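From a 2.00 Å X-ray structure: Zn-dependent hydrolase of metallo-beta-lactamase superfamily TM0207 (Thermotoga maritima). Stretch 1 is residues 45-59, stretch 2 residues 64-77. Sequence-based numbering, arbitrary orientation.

Stretch 1, residues 45-59: IPNVTADVVTESHQH
Stretch 2 (64-77) AHHLVKGNFRVIDR

Residues 45-59 and 64-77 bury 966 Å² between them, counting both sides. Their short strands, 52-54 and 73-75, are parallel, with N-to-C directions 19° apart and axes approaching to 4.7 Å; residues 64-69 run the opposite way, leading back from beside E55 to the T49-K69 bridge. V52 pairs with R73, V53 with V74 and T54 with I75, each at a CA-CA distance of 4.8 Å. Upstream, a single bridge joins T49 to K69 (CA-CA 4.4 Å), and the register shifts by one residue before the strands begin.

Backbone hydrogen bonds supply the framework. At the isolated bridge, K69 N donates to V48 O (2.9 Å) and A50 N donates to K69 O (2.7 Å), so K69 reaches both neighbours of T49. In the main ladder, R73 N donates to D51 O (2.9 Å), V53 N to R73 O (2.9 Å), I75 N to V53 O (2.8 Å) and E55 N to I75 O (3.0 Å). This is the parallel pattern: R73, V53 and I75 each bond through both N and O to residues that flank their partners. The strands are extended, with phi from -133° (V52) to -90° (R73) and psi from 116° (I75) to 153° (T54). CA-H...O contacts fill in between, among them V52 CA to R73 O (3.4 Å) and V74 CA to V53 O (3.3 Å).

Between the two ladders stretch 2 has one residue more than stretch 1. G70 lies in this loop, with phi/psi of 98/173, which by itself calls for glycine; a CB there would also lie 2.4 Å from A50 O, a clash. D51 (-92/-36) departs from the extended conformation just before the strand.

Apolar side chains pack on both faces of the sheet. V53 (chi1 t) shares one face with V74. V53 CG2 sits over a face of the F72 ring, 3.7 Å from its centroid and 17° off the normal, a CH-pi contact; F72 adopts chi1 p and chi2 81°. The same methyl approaches V68 CG1 at 4.2 Å. V68 (t) also meets A50, with CG1 3.5 Å from A50 CB, where a small side chain fits closely. On the face carrying V52, R73, T54 and I75, V52 CG1 (chi1 t) touches I75 CD1 at 3.8 Å, the isoleucine (m, t) extending back past its own pair. V52, V53 and I75 are buried and apolar; with T54, also buried, they are beta-branched, which suits extended backbone. R73 starts on this face, but its end leads away.

Polar side chains meet outside the strands. The CA-to-CB bond of E55 points toward the second stretch, and chi1 m, chi2 m and chi3 3° bring OE2 to H65 ND1, which donates to it at 3.1 Å, near the plane of the imidazole ring; H65 has chi1 p and chi2 -114°. K69, with chi1 m and the remaining torsions t, makes a weak hydrogen bond from NZ to N47 OD1 (3.5 Å). Q58 NE2 comes within 3.0 Å of D76 OD2, but the angle is too poor for a hydrogen bond.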

# COMPACT_ATOMS: atom_id res chain seq x y z
N ILE A 45 0.37 -16.55 9.04
CA ILE A 45 -0.98 -16.20 8.57
C ILE A 45 -1.53 -14.93 9.26
O ILE A 45 -1.56 -14.86 10.49
CB ILE A 45 -1.95 -17.38 8.78
N PRO A 46 -1.94 -13.93 8.47
CA PRO A 46 -2.67 -12.77 9.02
C PRO A 46 -3.90 -13.22 9.80
O PRO A 46 -4.81 -13.83 9.22
CB PRO A 46 -3.08 -11.97 7.77
CG PRO A 46 -2.15 -12.42 6.65
CD PRO A 46 -1.71 -13.81 7.02
N ASN A 47 -3.93 -12.94 11.10
CA ASN A 47 -5.04 -13.37 11.94
C ASN A 47 -5.90 -12.14 12.23
O ASN A 47 -5.71 -11.48 13.26
CB ASN A 47 -4.48 -13.98 13.23
CG ASN A 47 -5.32 -15.14 13.76
OD1 ASN A 47 -6.45 -15.36 13.31
ND2 ASN A 47 -4.76 -15.89 14.70
N VAL A 48 -6.82 -11.82 11.32
CA VAL A 48 -7.54 -10.53 11.37
C VAL A 48 -8.97 -10.58 10.79
O VAL A 48 -9.21 -11.33 9.84
CB VAL A 48 -6.66 -9.43 10.70
CG1 VAL A 48 -7.48 -8.40 9.90
CG2 VAL A 48 -5.76 -8.75 11.75
N THR A 49 -9.88 -9.80 11.39
CA THR A 49 -11.29 -9.68 10.99
C THR A 49 -11.59 -8.45 10.09
O THR A 49 -11.57 -7.31 10.53
CB THR A 49 -12.22 -9.60 12.23
OG1 THR A 49 -12.31 -10.88 12.87
CG2 THR A 49 -13.66 -9.33 11.83
N ALA A 50 -11.93 -8.70 8.83
CA ALA A 50 -11.99 -7.63 7.88
C ALA A 50 -13.42 -7.30 7.45
O ALA A 50 -14.26 -8.18 7.36
CB ALA A 50 -11.15 -8.03 6.67
N ASP A 51 -13.64 -6.02 7.12
CA ASP A 51 -14.82 -5.50 6.41
C ASP A 51 -14.63 -5.47 4.88
O ASP A 51 -15.56 -5.65 4.10
CB ASP A 51 -15.09 -4.08 6.89
CG ASP A 51 -15.29 -4.04 8.40
OD1 ASP A 51 -16.31 -4.60 8.83
OD2 ASP A 51 -14.49 -3.53 9.21
N VAL A 52 -13.42 -5.16 4.50
CA VAL A 52 -13.03 -5.13 3.11
C VAL A 52 -11.71 -5.87 2.91
O VAL A 52 -10.76 -5.79 3.73
CB VAL A 52 -12.90 -3.68 2.58
CG1 VAL A 52 -12.54 -3.66 1.03
CG2 VAL A 52 -14.15 -2.92 2.88
N VAL A 53 -11.66 -6.58 1.78
CA VAL A 53 -10.40 -7.11 1.28
C VAL A 53 -10.20 -6.57 -0.12
O VAL A 53 -11.08 -6.71 -0.98
CB VAL A 53 -10.38 -8.66 1.26
CG1 VAL A 53 -9.14 -9.17 0.57
CG2 VAL A 53 -10.46 -9.23 2.66
N THR A 54 -9.05 -5.94 -0.37
CA THR A 54 -8.71 -5.60 -1.77
C THR A 54 -7.58 -6.46 -2.37
O THR A 54 -6.69 -6.92 -1.65
CB THR A 54 -8.29 -4.16 -1.85
OG1 THR A 54 -7.12 -3.97 -1.05
CG2 THR A 54 -9.38 -3.18 -1.31
N GLU A 55 -7.60 -6.62 -3.70
CA GLU A 55 -6.61 -7.42 -4.41
C GLU A 55 -6.11 -6.64 -5.60
O GLU A 55 -6.87 -6.41 -6.52
CB GLU A 55 -7.23 -8.72 -4.97
CG GLU A 55 -7.93 -9.64 -3.96
CD GLU A 55 -7.00 -10.52 -3.14
OE1 GLU A 55 -5.74 -10.42 -3.25
OE2 GLU A 55 -7.59 -11.32 -2.38
N SER A 56 -4.84 -6.31 -5.60
CA SER A 56 -4.19 -5.64 -6.69
C SER A 56 -4.12 -6.44 -8.00
O SER A 56 -4.06 -5.83 -9.08
CB SER A 56 -2.80 -5.19 -6.24
OG SER A 56 -1.98 -6.28 -6.02
N HIS A 57 -4.12 -7.77 -7.92
CA HIS A 57 -4.14 -8.62 -9.10
C HIS A 57 -4.77 -9.98 -8.78
O HIS A 57 -4.89 -10.34 -7.62
CB HIS A 57 -2.74 -8.80 -9.66
CG HIS A 57 -1.75 -9.29 -8.67
ND1 HIS A 57 -1.13 -8.44 -7.77
CD2 HIS A 57 -1.30 -10.53 -8.39
CE1 HIS A 57 -0.35 -9.15 -6.98
NE2 HIS A 57 -0.42 -10.42 -7.35
N GLN A 58 -5.21 -10.70 -9.80
CA GLN A 58 -5.93 -11.98 -9.56
C GLN A 58 -4.96 -13.14 -9.37
O GLN A 58 -3.83 -13.07 -9.83
CB GLN A 58 -6.90 -12.28 -10.69
CG GLN A 58 -7.97 -11.19 -10.88
CD GLN A 58 -9.39 -11.75 -10.87
OE1 GLN A 58 -9.69 -12.69 -11.59
NE2 GLN A 58 -10.25 -11.16 -10.04
N HIS A 59 -5.42 -14.21 -8.72
CA HIS A 59 -4.56 -15.37 -8.42
C HIS A 59 -5.32 -16.52 -7.74
O HIS A 59 -5.92 -17.37 -8.42
N ALA A 64 -6.23 -16.36 -2.20
CA ALA A 64 -5.41 -15.85 -1.09
C ALA A 64 -6.21 -15.65 0.22
O ALA A 64 -5.74 -16.00 1.33
CB ALA A 64 -4.77 -14.50 -1.52
N HIS A 65 -7.42 -15.09 0.05
CA HIS A 65 -8.20 -14.47 1.13
C HIS A 65 -9.15 -15.41 1.84
O HIS A 65 -9.93 -14.97 2.69
CB HIS A 65 -8.96 -13.22 0.63
CG HIS A 65 -10.08 -13.52 -0.32
ND1 HIS A 65 -10.05 -13.12 -1.64
CD2 HIS A 65 -11.25 -14.17 -0.15
CE1 HIS A 65 -11.15 -13.52 -2.24
NE2 HIS A 65 -11.91 -14.15 -1.36
N HIS A 66 -9.08 -16.71 1.56
CA HIS A 66 -9.96 -17.67 2.25
C HIS A 66 -9.67 -17.86 3.78
O HIS A 66 -10.44 -18.50 4.48
CB HIS A 66 -9.96 -19.02 1.52
CG HIS A 66 -8.79 -19.89 1.87
ND1 HIS A 66 -7.54 -19.72 1.31
CD2 HIS A 66 -8.68 -20.91 2.75
CE1 HIS A 66 -6.72 -20.62 1.83
NE2 HIS A 66 -7.39 -21.35 2.70
N LEU A 67 -8.57 -17.29 4.29
CA LEU A 67 -8.25 -17.36 5.71
C LEU A 67 -8.39 -16.03 6.50
O LEU A 67 -8.07 -15.98 7.69
CB LEU A 67 -6.83 -17.88 5.88
CG LEU A 67 -6.58 -19.33 5.45
CD1 LEU A 67 -5.08 -19.62 5.58
CD2 LEU A 67 -7.41 -20.36 6.25
N VAL A 68 -8.85 -14.96 5.84
CA VAL A 68 -9.16 -13.69 6.52
C VAL A 68 -10.52 -13.88 7.16
O VAL A 68 -11.35 -14.55 6.61
CB VAL A 68 -9.22 -12.50 5.52
CG1 VAL A 68 -9.60 -11.19 6.22
CG2 VAL A 68 -7.90 -12.32 4.79
N LYS A 69 -10.76 -13.29 8.32
CA LYS A 69 -12.06 -13.49 8.97
C LYS A 69 -12.96 -12.30 8.72
O LYS A 69 -12.51 -11.25 8.28
CB LYS A 69 -11.88 -13.70 10.47
CG LYS A 69 -11.17 -14.98 10.84
CD LYS A 69 -10.55 -14.88 12.26
CE LYS A 69 -10.13 -16.26 12.79
NZ LYS A 69 -9.66 -16.27 14.22
N GLY A 70 -14.22 -12.45 9.08
CA GLY A 70 -15.21 -11.43 8.92
C GLY A 70 -16.01 -11.70 7.65
O GLY A 70 -15.68 -12.59 6.84
N ASN A 71 -17.05 -10.91 7.48
CA ASN A 71 -17.97 -11.02 6.36
C ASN A 71 -17.65 -9.86 5.44
O ASN A 71 -18.36 -8.87 5.40
CB ASN A 71 -19.38 -10.93 6.90
CG ASN A 71 -19.70 -12.06 7.83
OD1 ASN A 71 -19.26 -13.17 7.60
ND2 ASN A 71 -20.48 -11.81 8.87
N PHE A 72 -16.56 -9.99 4.70
CA PHE A 72 -16.02 -8.84 3.99
C PHE A 72 -16.49 -8.73 2.55
O PHE A 72 -17.00 -9.66 1.96
CB PHE A 72 -14.49 -8.85 4.04
CG PHE A 72 -13.88 -10.18 3.76
CD1 PHE A 72 -13.72 -10.63 2.46
CD2 PHE A 72 -13.46 -11.00 4.78
CE1 PHE A 72 -13.16 -11.88 2.20
CE2 PHE A 72 -12.91 -12.24 4.54
CZ PHE A 72 -12.73 -12.67 3.26
N ARG A 73 -16.36 -7.52 2.03
CA ARG A 73 -16.51 -7.24 0.63
C ARG A 73 -15.13 -7.39 -0.02
O ARG A 73 -14.16 -6.77 0.41
CB ARG A 73 -17.01 -5.80 0.45
CG ARG A 73 -16.99 -5.27 -0.95
CD ARG A 73 -17.66 -6.15 -1.92
NE ARG A 73 -18.57 -5.37 -2.76
CZ ARG A 73 -18.35 -5.04 -4.02
NH1 ARG A 73 -17.23 -5.44 -4.65
NH2 ARG A 73 -19.27 -4.36 -4.66
N VAL A 74 -15.03 -8.24 -1.05
CA VAL A 74 -13.79 -8.40 -1.79
C VAL A 74 -13.86 -7.40 -2.94
O VAL A 74 -14.84 -7.44 -3.65
CB VAL A 74 -13.68 -9.78 -2.41
CG1 VAL A 74 -12.38 -9.86 -3.30
CG2 VAL A 74 -13.66 -10.81 -1.33
N ILE A 75 -12.85 -6.56 -3.13
CA ILE A 75 -12.79 -5.64 -4.27
C ILE A 75 -11.53 -5.99 -5.07
O ILE A 75 -10.43 -5.95 -4.55
CB ILE A 75 -12.77 -4.18 -3.81
CG1 ILE A 75 -13.94 -3.88 -2.93
CG2 ILE A 75 -12.83 -3.22 -4.98
CD1 ILE A 75 -13.92 -2.52 -2.36
N ASP A 76 -11.74 -6.44 -6.32
CA ASP A 76 -10.65 -6.81 -7.19
C ASP A 76 -10.80 -6.23 -8.60
O ASP A 76 -10.19 -6.73 -9.51
CB ASP A 76 -10.52 -8.32 -7.27
CG ASP A 76 -11.78 -9.00 -7.76
OD1 ASP A 76 -12.75 -8.33 -8.21
OD2 ASP A 76 -11.91 -10.23 -7.70
N ARG A 77 -11.57 -5.16 -8.73
CA ARG A 77 -11.75 -4.44 -9.98
C ARG A 77 -11.68 -2.94 -9.75
O ARG A 77 -12.01 -2.48 -8.67
CB ARG A 77 -13.11 -4.79 -10.59
CG ARG A 77 -13.13 -6.17 -11.09
CD ARG A 77 -14.44 -6.73 -11.49
NE ARG A 77 -14.19 -8.12 -11.84
CZ ARG A 77 -13.83 -8.56 -13.04
NH1 ARG A 77 -13.75 -7.74 -14.10
NH2 ARG A 77 -13.59 -9.87 -13.20